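Local coordinates for protein putative glutathione S-transferase (Corynebacterium glutamicum, PDB 3M1G) that probably acts as a glutathione transferase of the ECM4-like, Omega-related group, using a cysteine nucleophile on its thioredoxin-like domain, at residues 191-196 / 221-226; 199-203 / 215-219; 62-68 / 89-95; 75-80 / 157-162. The contacts are given in a common frame with arbitrary orientation. Where two conformers were deposited one is given. Residue numbers count along the deposited sequence, not the author numbering.

Contact 1: residues 191-196 / 221-226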
loop_
_atom_site.group_PDB
_atom_site.type_symbol
_atom_site.label_atom_id
_atom_site.label_comp_id
_atom_site.label_asym_id
_atom_site.label_seq_id
_atom_site.Cartn_x
_atom_site.Cartn_y
_atom_site.Cartn_z
ATOM N N ARG A 191 13.214 -6.976 -20.965
ATOM C CA ARG A 191 11.895 -6.469 -20.669
ATOM C C ARG A 191 11.727 -6.284 -19.152
ATOM O O ARG A 191 11.259 -5.253 -18.706
ATOM C CB ARG A 191 10.815 -7.381 -21.223
ATOM C CG ARG A 191 9.392 -6.762 -21.162
ATOM C CD ARG A 191 8.387 -7.581 -21.934
ATOM N NE ARG A 191 7.044 -7.000 -21.842
ATOM C CZ ARG A 191 5.930 -7.614 -22.233
ATOM N NH1 ARG A 191 5.983 -8.805 -22.771
ATOM N NH2 ARG A 191 4.756 -7.008 -22.113
ATOM N N ILE A 192 12.165 -7.253 -18.352
ATOM C CA ILE A 192 12.074 -7.104 -16.902
ATOM C C ILE A 192 12.912 -5.916 -16.416
ATOM O O ILE A 192 12.478 -5.103 -15.577
ATOM C CB ILE A 192 12.469 -8.391 -16.200
ATOM C CG1 ILE A 192 11.397 -9.457 -16.444
ATOM C CG2 ILE A 192 12.713 -8.168 -14.690
ATOM C CD1 ILE A 192 11.827 -10.894 -15.956
ATOM N N PHE A 193 14.094 -5.749 -16.983
ATOM C CA PHE A 193 14.947 -4.654 -16.568
ATOM C C PHE A 193 14.331 -3.254 -16.833
ATOM O O PHE A 193 14.300 -2.431 -15.945
ATOM C CB PHE A 193 16.285 -4.727 -17.286
ATOM C CG PHE A 193 17.144 -3.565 -17.033
ATOM C CD1 PHE A 193 17.673 -3.356 -15.767
ATOM C CD2 PHE A 193 17.435 -2.665 -18.041
ATOM C CE1 PHE A 193 18.497 -2.261 -15.523
ATOM C CE2 PHE A 193 18.267 -1.552 -17.807
ATOM C CZ PHE A 193 18.778 -1.342 -16.551
ATOM N N THR A 194 13.906 -2.975 -18.050
ATOM C CA THR A 194 13.420 -1.646 -18.362
ATOM C C THR A 194 12.027 -1.372 -17.756
ATOM O O THR A 194 11.743 -0.263 -17.326
ATOM C CB THR A 194 13.420 -1.349 -19.893
ATOM O OG1 THR A 194 12.519 -2.231 -20.571
ATOM C CG2 THR A 194 14.856 -1.477 -20.508
ATOM N N GLU A 195 11.155 -2.370 -17.705
ATOM C CA GLU A 195 9.758 -2.108 -17.304
ATOM C C GLU A 195 9.462 -2.397 -15.829
ATOM O O GLU A 195 8.484 -1.872 -15.295
ATOM C CB GLU A 195 8.828 -2.942 -18.156
ATOM C CG GLU A 195 9.076 -2.856 -19.636
ATOM C CD GLU A 195 9.103 -1.426 -20.161
ATOM O OE1 GLU A 195 8.017 -0.765 -20.145
ATOM O OE2 GLU A 195 10.198 -0.988 -20.619
ATOM N N VAL A 196 10.291 -3.220 -15.175
ATOM C CA VAL A 196 10.069 -3.655 -13.787
ATOM C C VAL A 196 11.211 -3.245 -12.862
ATOM O O VAL A 196 10.964 -2.455 -11.919
ATOM C CB VAL A 196 9.810 -5.157 -13.719
ATOM C CG1 VAL A 196 9.569 -5.627 -12.270
ATOM C CG2 VAL A 196 8.573 -5.509 -14.651
ATOM N N VAL A 221 1.669 -3.117 -17.070
ATOM C CA VAL A 221 1.633 -3.932 -18.296
ATOM C C VAL A 221 2.659 -5.078 -18.129
ATOM O O VAL A 221 2.344 -6.242 -18.414
ATOM C CB VAL A 221 1.979 -3.102 -19.571
ATOM C CG1 VAL A 221 2.360 -4.009 -20.727
ATOM C CG2 VAL A 221 0.785 -2.156 -20.006
ATOM N N ALA A 222 3.848 -4.765 -17.623
ATOM C CA ALA A 222 4.868 -5.797 -17.467
ATOM C C ALA A 222 4.553 -6.769 -16.322
ATOM O O ALA A 222 4.744 -7.977 -16.470
ATOM C CB ALA A 222 6.270 -5.180 -17.283
ATOM N N LEU A 223 4.089 -6.271 -15.176
ATOM C CA LEU A 223 3.705 -7.190 -14.083
ATOM C C LEU A 223 2.549 -8.112 -14.491
ATOM O O LEU A 223 2.499 -9.303 -14.108
ATOM C CB LEU A 223 3.388 -6.430 -12.795
ATOM C CG LEU A 223 4.572 -5.725 -12.092
ATOM C CD1 LEU A 223 4.090 -4.856 -10.886
ATOM C CD2 LEU A 223 5.666 -6.705 -11.633
ATOM N N ASP A 224 1.619 -7.601 -15.302
ATOM C CA ASP A 224 0.521 -8.468 -15.768
ATOM C C ASP A 224 1.036 -9.518 -16.769
ATOM O O ASP A 224 0.547 -10.642 -16.800
ATOM C CB ASP A 224 -0.597 -7.640 -16.429
ATOM C CG ASP A 224 -1.477 -6.908 -15.408
ATOM O OD1 ASP A 224 -1.563 -7.334 -14.226
ATOM O OD2 ASP A 224 -2.083 -5.881 -15.794
ATOM N N TRP A 225 2.001 -9.131 -17.605
ATOM C CA TRP A 225 2.682 -10.086 -18.481
ATOM C C TRP A 225 3.388 -11.168 -17.632
ATOM O O TRP A 225 3.277 -12.351 -17.937
ATOM C CB TRP A 225 3.705 -9.374 -19.383
ATOM C CG TRP A 225 4.814 -10.244 -19.882
ATOM C CD1 TRP A 225 4.696 -11.328 -20.712
ATOM C CD2 TRP A 225 6.211 -10.085 -19.629
ATOM N NE1 TRP A 225 5.929 -11.868 -20.936
ATOM C CE2 TRP A 225 6.875 -11.128 -20.289
ATOM C CE3 TRP A 225 6.969 -9.173 -18.885
ATOM C CZ2 TRP A 225 8.265 -11.285 -20.246
ATOM C CZ3 TRP A 225 8.370 -9.329 -18.848
ATOM C CH2 TRP A 225 8.986 -10.377 -19.500
ATOM N N LEU A 226 4.096 -10.773 -16.581
ATOM C CA LEU A 226 4.797 -11.768 -15.753
ATOM C C LEU A 226 3.820 -12.726 -15.037
ATOM O O LEU A 226 4.045 -13.946 -14.946
ATOM C CB LEU A 226 5.722 -11.088 -14.739
ATOM C CG LEU A 226 6.939 -10.406 -15.340
ATOM C CD1 LEU A 226 7.659 -9.569 -14.294
ATOM C CD2 LEU A 226 7.906 -11.428 -15.977
#
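A single alanine, Ala-222, lies at the closest approach of helices 182-197 and 209-229, whose segment axes come within 9.7 Å at 139° between directions. Ala-222 is the low point: its CB lies 3.5 Å from Glu-195 CB and 3.5 Å from Val-196 CG2, and the closest CA pair, Glu-195 with Ala-222, is 6.1 Å apart. Val-196 is the knob that enters the hollow between Ala-222, Leu-223 and Leu-226, with CG1 4.1 Å from Leu-223 CD2 and CG2 4.2 Å from Leu-226 CD1. Beside it Ile-192 sends CD1 to 4.0 Å from Leu-226 CD2 and CG1 to 3.9 Å from Trp-225 CZ3; Leu-248 of helix 243-253 closes over this group. At the more exposed side the guanidinium of the extended Arg-191 lies flat on the Trp-225 indole, planes 12° apart, CZ 3.9 Å from the five-membered ring centroid, while CD makes a CH-pi contact 3.6 Å from the six-membered one. Cohesion here therefore comes from apolar packing bordered by a cation-pi stack, without direct hydrogen bonds between the segments.

Contact 2: residues 199-203 / 215-219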
loop_
_atom_site.group_PDB
_atom_site.type_symbol
_atom_site.label_atom_id
_atom_site.label_comp_id
_atom_site.label_asym_id
_atom_site.label_seq_id
_atom_site.Cartn_x
_atom_site.Cartn_y
_atom_site.Cartn_z
ATOM N N GLY A 199 11.588 0.109 -13.709
ATOM C CA GLY A 199 10.202 0.597 -13.763
ATOM C C GLY A 199 9.700 1.165 -12.447
ATOM O O GLY A 199 9.001 2.182 -12.443
ATOM N N VAL A 200 10.041 0.503 -11.335
ATOM C CA VAL A 200 9.659 1.011 -10.024
ATOM C C VAL A 200 10.323 2.366 -9.714
ATOM O O VAL A 200 9.653 3.271 -9.165
ATOM C CB VAL A 200 9.846 -0.025 -8.894
ATOM C CG1 VAL A 200 8.931 -1.255 -9.144
ATOM C CG2 VAL A 200 11.349 -0.448 -8.689
ATOM N N TYR A 201 11.602 2.524 -10.073
ATOM C CA TYR A 201 12.352 3.766 -9.846
ATOM C C TYR A 201 11.813 4.916 -10.701
ATOM O O TYR A 201 11.639 6.036 -10.211
ATOM C CB TYR A 201 13.876 3.560 -10.091
ATOM C CG TYR A 201 14.495 2.763 -8.991
ATOM C CD1 TYR A 201 14.901 3.369 -7.827
ATOM C CD2 TYR A 201 14.625 1.382 -9.085
ATOM C CE1 TYR A 201 15.419 2.636 -6.781
ATOM C CE2 TYR A 201 15.123 0.651 -8.040
ATOM C CZ TYR A 201 15.501 1.292 -6.889
ATOM O OH TYR A 201 16.005 0.558 -5.852
ATOM N N ARG A 202 11.505 4.641 -11.962
ATOM C CA ARG A 202 10.908 5.652 -12.842
ATOM C C ARG A 202 9.523 6.122 -12.311
ATOM O O ARG A 202 9.136 7.295 -12.461
ATOM C CB ARG A 202 10.798 5.062 -14.248
ATOM C CG ARG A 202 10.705 6.076 -15.423
ATOM C CD ARG A 202 11.244 5.446 -16.773
ATOM N NE ARG A 202 10.502 4.214 -16.934
ATOM C CZ ARG A 202 11.003 2.994 -17.141
ATOM N NH1 ARG A 202 12.293 2.778 -17.405
ATOM N NH2 ARG A 202 10.156 1.974 -17.153
ATOM N N THR A 203 8.792 5.200 -11.671
ATOM C CA THR A 203 7.495 5.507 -11.065
ATOM C C THR A 203 7.688 6.316 -9.801
ATOM O O THR A 203 7.068 7.345 -9.656
ATOM C CB THR A 203 6.649 4.239 -10.773
ATOM O OG1 THR A 203 6.498 3.490 -11.982
ATOM C CG2 THR A 203 5.247 4.608 -10.254
ATOM N N ALA A 215 4.939 5.933 -16.281
ATOM C CA ALA A 215 5.783 4.943 -15.705
ATOM C C ALA A 215 4.950 3.852 -15.020
ATOM O O ALA A 215 5.243 2.663 -15.141
ATOM C CB ALA A 215 6.755 5.594 -14.734
ATOM N N TYR A 216 3.884 4.263 -14.331
ATOM C CA TYR A 216 3.003 3.320 -13.659
ATOM C C TYR A 216 2.338 2.367 -14.648
ATOM O O TYR A 216 2.247 1.149 -14.395
ATOM C CB TYR A 216 1.964 4.096 -12.836
ATOM C CG TYR A 216 0.819 3.342 -12.253
ATOM C CD1 TYR A 216 -0.263 3.008 -13.027
ATOM C CD2 TYR A 216 0.791 3.018 -10.899
ATOM C CE1 TYR A 216 -1.372 2.367 -12.494
ATOM C CE2 TYR A 216 -0.302 2.346 -10.343
ATOM C CZ TYR A 216 -1.373 2.039 -11.156
ATOM O OH TYR A 216 -2.462 1.419 -10.652
ATOM N N LYS A 217 1.860 2.925 -15.749
ATOM C CA LYS A 217 1.213 2.141 -16.759
ATOM C C LYS A 217 2.181 1.097 -17.296
ATOM O O LYS A 217 1.830 -0.059 -17.386
ATOM C CB LYS A 217 0.743 3.033 -17.904
ATOM C CG LYS A 217 -0.248 2.383 -18.846
ATOM C CD LYS A 217 -0.442 3.280 -20.087
ATOM C CE LYS A 217 -1.565 2.803 -20.994
ATOM N NZ LYS A 217 -1.486 3.502 -22.356
ATOM N N ARG A 218 3.398 1.510 -17.622
ATOM C CA ARG A 218 4.417 0.568 -18.104
ATOM C C ARG A 218 4.713 -0.539 -17.104
ATOM O O ARG A 218 4.814 -1.711 -17.468
ATOM C CB ARG A 218 5.708 1.305 -18.494
ATOM C CG ARG A 218 5.605 2.007 -19.866
ATOM C CD ARG A 218 6.834 2.875 -20.145
ATOM N NE ARG A 218 8.086 2.091 -20.242
ATOM C CZ ARG A 218 9.289 2.633 -20.435
ATOM N NH1 ARG A 218 9.429 3.949 -20.502
ATOM N NH2 ARG A 218 10.356 1.877 -20.528
ATOM N N LEU A 219 4.844 -0.183 -15.835
ATOM C CA LEU A 219 5.158 -1.174 -14.810
ATOM C C LEU A 219 4.074 -2.258 -14.768
ATOM O O LEU A 219 4.369 -3.460 -14.709
ATOM C CB LEU A 219 5.298 -0.497 -13.437
ATOM C CG LEU A 219 5.405 -1.384 -12.213
ATOM C CD1 LEU A 219 6.699 -2.201 -12.228
ATOM C CD2 LEU A 219 5.314 -0.531 -10.905
HETATM O O HOH W 1 7.947 2.132 -15.267
#
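Apolar packing is brief here: Val-200 CG1 meets Leu-219 CD1 at 3.9 Å, and Ala-215 brings the backbones close, its CA 5.0 Å from that of Thr-203. Polar links are indirect. Thr-203 OG1 donates to Gly-199 O at 2.9 Å, folding the hydroxyl back onto its own helix, so that it touches Ala-215 CB at 3.5 Å without bonding to it. One water bridges the segments, donating to Gly-199 O (3.0 Å) and Ala-215 O (2.8 Å) and accepting from Arg-202 NH2 (2.9 Å). The charged contact pairs like with like: the guanidinium groups of Arg-202 and Arg-218 stack with their centres 3.7 Å apart and planes at 10°, and Arg-218 also forms a salt bridge to Glu-195, while Arg-202 bonds to Thr-194 O. The geometry is that of an antiparallel helical hairpin, axes 8.6 Å apart at 158°. Short helix 199-204 packs against helix 209-229; Val-200 also touches helix 255-259, and Tyr-201, the predicted proton donor/acceptor, reaches Tyr-302 of helix 295-305.

Contact 3: residues 62-68 / 89-95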
loop_
_atom_site.group_PDB
_atom_site.type_symbol
_atom_site.label_atom_id
_atom_site.label_comp_id
_atom_site.label_asym_id
_atom_site.label_seq_id
_atom_site.Cartn_x
_atom_site.Cartn_y
_atom_site.Cartn_z
ATOM N N TYR A 62 39.840 -10.913 -4.675
ATOM C CA TYR A 62 38.774 -9.938 -4.887
ATOM C C TYR A 62 37.714 -9.939 -3.788
ATOM O O TYR A 62 37.451 -10.968 -3.122
ATOM C CB TYR A 62 38.077 -10.203 -6.228
ATOM C CG TYR A 62 39.004 -10.378 -7.383
ATOM C CD1 TYR A 62 39.651 -9.286 -7.949
ATOM C CD2 TYR A 62 39.286 -11.667 -7.888
ATOM C CE1 TYR A 62 40.503 -9.443 -9.002
ATOM C CE2 TYR A 62 40.132 -11.848 -8.933
ATOM C CZ TYR A 62 40.764 -10.745 -9.494
ATOM O OH TYR A 62 41.617 -10.916 -10.560
ATOM N N ARG A 63 37.078 -8.771 -3.626
ATOM C CA ARG A 63 35.999 -8.575 -2.663
ATOM C C ARG A 63 34.763 -8.059 -3.376
ATOM O O ARG A 63 34.851 -7.146 -4.206
ATOM C CB ARG A 63 36.434 -7.559 -1.588
ATOM C CG ARG A 63 35.334 -7.150 -0.602
ATOM C CD ARG A 63 35.875 -6.184 0.464
ATOM N NE ARG A 63 36.772 -6.942 1.304
ATOM C CZ ARG A 63 36.457 -7.443 2.496
ATOM N NH1 ARG A 63 35.286 -7.188 3.072
ATOM N NH2 ARG A 63 37.366 -8.158 3.143
ATOM N N LEU A 64 33.611 -8.660 -3.056
ATOM C CA LEU A 64 32.332 -8.144 -3.508
ATOM C C LEU A 64 31.860 -7.089 -2.504
ATOM O O LEU A 64 31.729 -7.365 -1.315
ATOM C CB LEU A 64 31.289 -9.252 -3.634
ATOM C CG LEU A 64 29.879 -8.832 -4.045
ATOM C CD1 LEU A 64 29.880 -8.252 -5.477
ATOM C CD2 LEU A 64 28.910 -10.055 -3.913
ATOM N N VAL A 65 31.654 -5.872 -2.993
ATOM C CA VAL A 65 31.230 -4.786 -2.136
ATOM C C VAL A 65 29.771 -4.576 -2.519
ATOM O O VAL A 65 29.460 -4.286 -3.674
ATOM C CB VAL A 65 32.048 -3.504 -2.331
ATOM C CG1 VAL A 65 31.413 -2.308 -1.462
ATOM C CG2 VAL A 65 33.541 -3.737 -1.960
ATOM N N ALA A 66 28.890 -4.811 -1.556
ATOM C CA ALA A 66 27.451 -4.819 -1.792
ATOM C C ALA A 66 26.713 -4.014 -0.707
ATOM O O ALA A 66 27.339 -3.486 0.240
ATOM C CB ALA A 66 26.949 -6.281 -1.839
ATOM N N ALA A 67 25.402 -3.859 -0.856
ATOM C CA ALA A 67 24.570 -3.234 0.188
ATOM C C ALA A 67 23.311 -4.070 0.292
ATOM O O ALA A 67 22.711 -4.432 -0.743
ATOM C CB ALA A 67 24.214 -1.760 -0.182
ATOM N N ARG A 68 22.889 -4.361 1.514
ATOM C CA ARG A 68 21.649 -5.124 1.737
ATOM C C ARG A 68 20.422 -4.507 1.089
ATOM O O ARG A 68 19.573 -5.214 0.577
ATOM C CB ARG A 68 21.372 -5.277 3.238
ATOM C CG ARG A 68 22.376 -6.128 3.986
ATOM C CD ARG A 68 22.299 -7.617 3.523
ATOM N NE ARG A 68 23.175 -8.438 4.354
ATOM C CZ ARG A 68 23.703 -9.612 3.998
ATOM N NH1 ARG A 68 23.467 -10.150 2.792
ATOM N NH2 ARG A 68 24.505 -10.244 4.853
ATOM N N ILE A 89 35.686 -15.319 -2.776
ATOM C CA ILE A 89 35.505 -13.883 -2.937
ATOM C C ILE A 89 34.907 -13.387 -1.630
ATOM O O ILE A 89 33.869 -13.900 -1.152
ATOM C CB ILE A 89 34.526 -13.559 -4.077
ATOM C CG1 ILE A 89 35.040 -14.098 -5.413
ATOM C CG2 ILE A 89 34.192 -12.047 -4.166
ATOM C CD1 ILE A 89 33.930 -14.110 -6.556
ATOM N N SER A 90 35.567 -12.408 -1.016
ATOM C CA SER A 90 35.125 -11.884 0.278
ATOM C C SER A 90 33.963 -10.908 0.073
ATOM O O SER A 90 33.634 -10.548 -1.063
ATOM C CB SER A 90 36.288 -11.203 1.022
ATOM O OG SER A 90 36.773 -10.083 0.291
ATOM N N LEU A 91 33.353 -10.478 1.174
ATOM C CA LEU A 91 32.117 -9.661 1.129
ATOM C C LEU A 91 32.285 -8.447 2.034
ATOM O O LEU A 91 32.630 -8.596 3.203
ATOM C CB LEU A 91 30.887 -10.432 1.603
ATOM C CG LEU A 91 29.548 -9.686 1.521
ATOM C CD1 LEU A 91 29.154 -9.423 0.044
ATOM C CD2 LEU A 91 28.428 -10.440 2.249
ATOM N N GLY A 92 32.091 -7.268 1.453
ATOM C CA GLY A 92 31.996 -6.025 2.206
ATOM C C GLY A 92 30.578 -5.451 2.057
ATOM O O GLY A 92 30.052 -5.383 0.959
ATOM N N LEU A 93 29.963 -5.076 3.168
ATOM C CA LEU A 93 28.630 -4.447 3.169
ATOM C C LEU A 93 28.730 -2.935 3.441
ATOM O O LEU A 93 29.414 -2.532 4.381
ATOM C CB LEU A 93 27.746 -5.136 4.192
ATOM C CG LEU A 93 27.498 -6.603 3.848
ATOM C CD1 LEU A 93 26.888 -7.312 5.038
ATOM C CD2 LEU A 93 26.625 -6.778 2.609
ATOM N N THR A 94 28.070 -2.129 2.602
ATOM C CA THR A 94 28.107 -0.651 2.663
ATOM C C THR A 94 26.717 -0.107 2.347
ATOM O O THR A 94 25.741 -0.856 2.424
ATOM C CB THR A 94 29.094 -0.057 1.625
ATOM O OG1 THR A 94 29.269 1.351 1.854
ATOM C CG2 THR A 94 28.568 -0.273 0.198
ATOM N N GLY A 95 26.618 1.196 2.038
ATOM C CA GLY A 95 25.347 1.814 1.537
ATOM C C GLY A 95 25.097 1.869 0.013
ATOM O O GLY A 95 26.043 1.914 -0.783
HETATM O O HOH W 2 24.339 -2.853 3.530
#
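Leu-64, Ala-66, Leu-91 and Leu-93 put their side chains on one face of the sheet, where Leu-64 CD2 comes within 4.0 Å of Leu-91 CD1 and Ala-66 CB within 4.3 Å of that same methyl. Ile-89 extends the patch, its CG2 4.1 Å from Leu-64 CB, and helix 71-83 covers Leu-64, Ala-66 and Leu-91 through Thr-76, Val-77 and Arg-80. This is the beta-alpha-beta unit of the thioredoxin-like domain: strand 62-66, the helix, then edge strand 90-93, running parallel at 29° with axes 4.5 Å apart. Five hydrogen bonds fix the register: Ser-90 N to Tyr-62 O (3.2 Å), Leu-64 N to Ser-90 O (2.7 Å), Gly-92 N to Leu-64 O, Ala-66 N to Gly-92 O and Thr-94 N to Ala-66 O (2.8 Å each). On the other face Arg-63 lies over Ser-90, whose OG bonds to Glu-144. Past the strands, where the Ala-67 side chain is about 4 Å from that of the predicted nucleophile Cys-70, a water accepts from Arg-68 N (2.9 Å) and donates to Thr-94 O (2.7 Å).

Contact 4: residues 75-80 / 157-162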
loop_
_atom_site.group_PDB
_atom_site.type_symbol
_atom_site.label_atom_id
_atom_site.label_comp_id
_atom_site.label_asym_id
_atom_site.label_seq_id
_atom_site.Cartn_x
_atom_site.Cartn_y
_atom_site.Cartn_z
ATOM N N ARG A 75 21.316 -9.133 -6.355
ATOM C CA ARG A 75 21.598 -10.181 -7.367
ATOM C C ARG A 75 22.971 -10.869 -7.182
ATOM O O ARG A 75 23.081 -12.098 -7.270
ATOM C CB ARG A 75 21.674 -9.567 -8.742
ATOM C CG ARG A 75 20.460 -8.777 -9.239
ATOM C CD ARG A 75 20.801 -8.248 -10.612
ATOM N NE ARG A 75 19.707 -7.574 -11.267
ATOM C CZ ARG A 75 19.774 -7.133 -12.528
ATOM N NH1 ARG A 75 18.752 -6.500 -13.057
ATOM N NH2 ARG A 75 20.871 -7.326 -13.266
ATOM N N THR A 76 23.995 -10.057 -6.945
ATOM C CA THR A 76 25.354 -10.543 -6.814
ATOM C C THR A 76 25.546 -11.361 -5.564
ATOM O O THR A 76 26.297 -12.386 -5.574
ATOM C CB THR A 76 26.438 -9.393 -6.919
ATOM O OG1 THR A 76 26.471 -8.579 -5.745
ATOM C CG2 THR A 76 26.195 -8.508 -8.086
ATOM N N VAL A 77 24.868 -10.956 -4.488
ATOM C CA VAL A 77 24.945 -11.679 -3.211
ATOM C C VAL A 77 24.256 -13.034 -3.294
ATOM O O VAL A 77 24.788 -14.064 -2.825
ATOM C CB VAL A 77 24.407 -10.830 -2.032
ATOM C CG1 VAL A 77 24.432 -11.623 -0.681
ATOM C CG2 VAL A 77 25.227 -9.561 -1.899
ATOM N N ILE A 78 23.091 -13.055 -3.929
ATOM C CA ILE A 78 22.328 -14.296 -4.084
ATOM C C ILE A 78 23.175 -15.292 -4.928
ATOM O O ILE A 78 23.270 -16.459 -4.596
ATOM C CB ILE A 78 20.982 -14.047 -4.827
ATOM C CG1 ILE A 78 19.988 -13.231 -3.950
ATOM C CG2 ILE A 78 20.362 -15.325 -5.235
ATOM C CD1 ILE A 78 18.803 -12.541 -4.776
ATOM N N THR A 79 23.753 -14.803 -6.024
ATOM C CA THR A 79 24.479 -15.659 -6.944
ATOM C C THR A 79 25.737 -16.210 -6.248
ATOM O O THR A 79 26.032 -17.404 -6.348
ATOM C CB THR A 79 24.813 -14.899 -8.229
ATOM O OG1 THR A 79 23.585 -14.444 -8.830
ATOM C CG2 THR A 79 25.579 -15.792 -9.224
ATOM N N ARG A 80 26.447 -15.346 -5.527
ATOM C CA ARG A 80 27.625 -15.756 -4.758
ATOM C C ARG A 80 27.301 -16.882 -3.780
ATOM O O ARG A 80 28.060 -17.872 -3.668
ATOM C CB ARG A 80 28.271 -14.569 -4.046
ATOM C CG ARG A 80 29.472 -14.865 -3.145
ATOM C CD ARG A 80 30.086 -13.598 -2.639
ATOM N NE ARG A 80 31.025 -13.769 -1.519
ATOM C CZ ARG A 80 30.695 -13.775 -0.226
ATOM N NH1 ARG A 80 29.432 -13.663 0.181
ATOM N NH2 ARG A 80 31.645 -13.902 0.681
ATOM N N ILE A 157 28.698 -9.148 -13.852
ATOM C CA ILE A 157 29.188 -9.763 -12.636
ATOM C C ILE A 157 28.536 -11.118 -12.418
ATOM O O ILE A 157 29.228 -12.091 -12.199
ATOM C CB ILE A 157 29.060 -8.840 -11.384
ATOM C CG1 ILE A 157 30.065 -7.700 -11.500
ATOM C CG2 ILE A 157 29.321 -9.622 -10.061
ATOM C CD1 ILE A 157 29.952 -6.612 -10.409
ATOM N N THR A 158 27.213 -11.206 -12.506
ATOM C CA THR A 158 26.526 -12.458 -12.216
ATOM C C THR A 158 26.705 -13.459 -13.361
ATOM O O THR A 158 26.878 -14.656 -13.112
ATOM C CB THR A 158 25.006 -12.248 -11.880
ATOM O OG1 THR A 158 24.399 -11.449 -12.908
ATOM C CG2 THR A 158 24.837 -11.522 -10.499
ATOM N N ILE A 159 26.730 -12.988 -14.603
ATOM C CA ILE A 159 26.988 -13.897 -15.710
ATOM C C ILE A 159 28.376 -14.497 -15.530
ATOM O O ILE A 159 28.573 -15.707 -15.625
ATOM C CB ILE A 159 26.854 -13.199 -17.091
ATOM C CG1 ILE A 159 25.429 -12.754 -17.349
ATOM C CG2 ILE A 159 27.268 -14.107 -18.213
ATOM C CD1 ILE A 159 24.383 -13.869 -17.124
ATOM N N ASP A 160 29.347 -13.657 -15.217
ATOM C CA ASP A 160 30.722 -14.152 -15.039
ATOM C C ASP A 160 30.880 -15.047 -13.803
ATOM O O ASP A 160 31.619 -16.039 -13.855
ATOM C CB ASP A 160 31.718 -13.001 -15.060
ATOM C CG ASP A 160 31.850 -12.365 -16.468
ATOM O OD1 ASP A 160 31.328 -12.943 -17.477
ATOM O OD2 ASP A 160 32.532 -11.313 -16.583
ATOM N N PHE A 161 30.176 -14.744 -12.709
ATOM C CA PHE A 161 30.175 -15.689 -11.555
ATOM C C PHE A 161 29.765 -17.107 -12.023
ATOM O O PHE A 161 30.351 -18.099 -11.590
ATOM C CB PHE A 161 29.234 -15.271 -10.411
ATOM C CG PHE A 161 29.730 -14.183 -9.507
ATOM C CD1 PHE A 161 31.041 -13.675 -9.556
ATOM C CD2 PHE A 161 28.846 -13.632 -8.584
ATOM C CE1 PHE A 161 31.445 -12.693 -8.698
ATOM C CE2 PHE A 161 29.245 -12.677 -7.707
ATOM C CZ PHE A 161 30.555 -12.188 -7.743
ATOM N N ASN A 162 28.729 -17.195 -12.853
ATOM C CA ASN A 162 28.255 -18.455 -13.403
ATOM C C ASN A 162 29.204 -19.129 -14.382
ATOM O O ASN A 162 29.398 -20.329 -14.297
ATOM C CB ASN A 162 26.896 -18.267 -14.094
ATOM C CG ASN A 162 25.751 -18.168 -13.080
ATOM O OD1 ASN A 162 25.455 -19.159 -12.392
ATOM N ND2 ASN A 162 25.156 -16.972 -12.933
HETATM O O HOH W 3 23.363 -8.924 -12.594
HETATM O O HOH W 4 22.900 -15.894 -11.304
#
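With chi1 near -59° (m), Thr-79 turns its hydroxyl back to its own helix, OG1 donating to Arg-75 O at 2.9 Å, while CG2 meets Phe-161 CB at 3.9 Å. Thr-158 takes the p rotamer: its CG2 enters the gap between Arg-75, Thr-76 and Thr-79, 3.7 Å from Arg-75 O, 3.8 Å from Thr-76 CA and 3.6 Å from Thr-79 OG1, and its OG1 bonds to Glu-243. Thr-76, also p, directs OG1 to Ala-73 O and CG2 to within 3.9 Å of Ile-157 CG2. The segments run nearly parallel, 9° apart with axes 9.7 Å from each other, and join helix 71-83 of the thioredoxin-like beta-alpha-beta unit to helix 154-163, which follows strand 149-151 of the same sheet. Phe-161 (m, chi2 -8°) presents its ring edge to Thr-76 O, CE2 lying 3.7 Å away, and meets Trp-165 edge-to-face. Arg-75, chi1 m and extended from chi2 onward, reaches a water that accepts from NH2 (3.0 Å) and donates to Thr-158 OG1 (2.7 Å). A second water donates to Thr-79 OG1 (2.9 Å) and accepts from Asn-162 ND2 (3.0 Å). Arg-80 carries its guanidinium away from helix 154-163, to Glu-352 and Ile-89 O.

Overall arrangement
Two groups emerge. Contacts 3 and 4, centres 12 Å apart, interleave along the chain and meet on the beta-alpha-beta unit, contact 4 packing its helix 71-83 against helix 154-163; Arg-80 NE lies 2.9 Å from Ile-89 O of contact 3. Contacts 1 and 2, centres 9 Å apart, follow later and share helix 209-229; contact 2 is nested within the loop closed by contact 1, and Glu-195 OE1 bridges to Arg-218 NE at 2.9 Å. Contacts 1 and 4, centres 22 Å apart, touch by packing of Phe-193 CD1 on Arg-75 NH1 (4.3 Å). The predicted nucleophile Cys-70, beside contact 3, and predicted proton donor/acceptor Tyr-201, in contact 2, come from different domains, consistent with an active site between them.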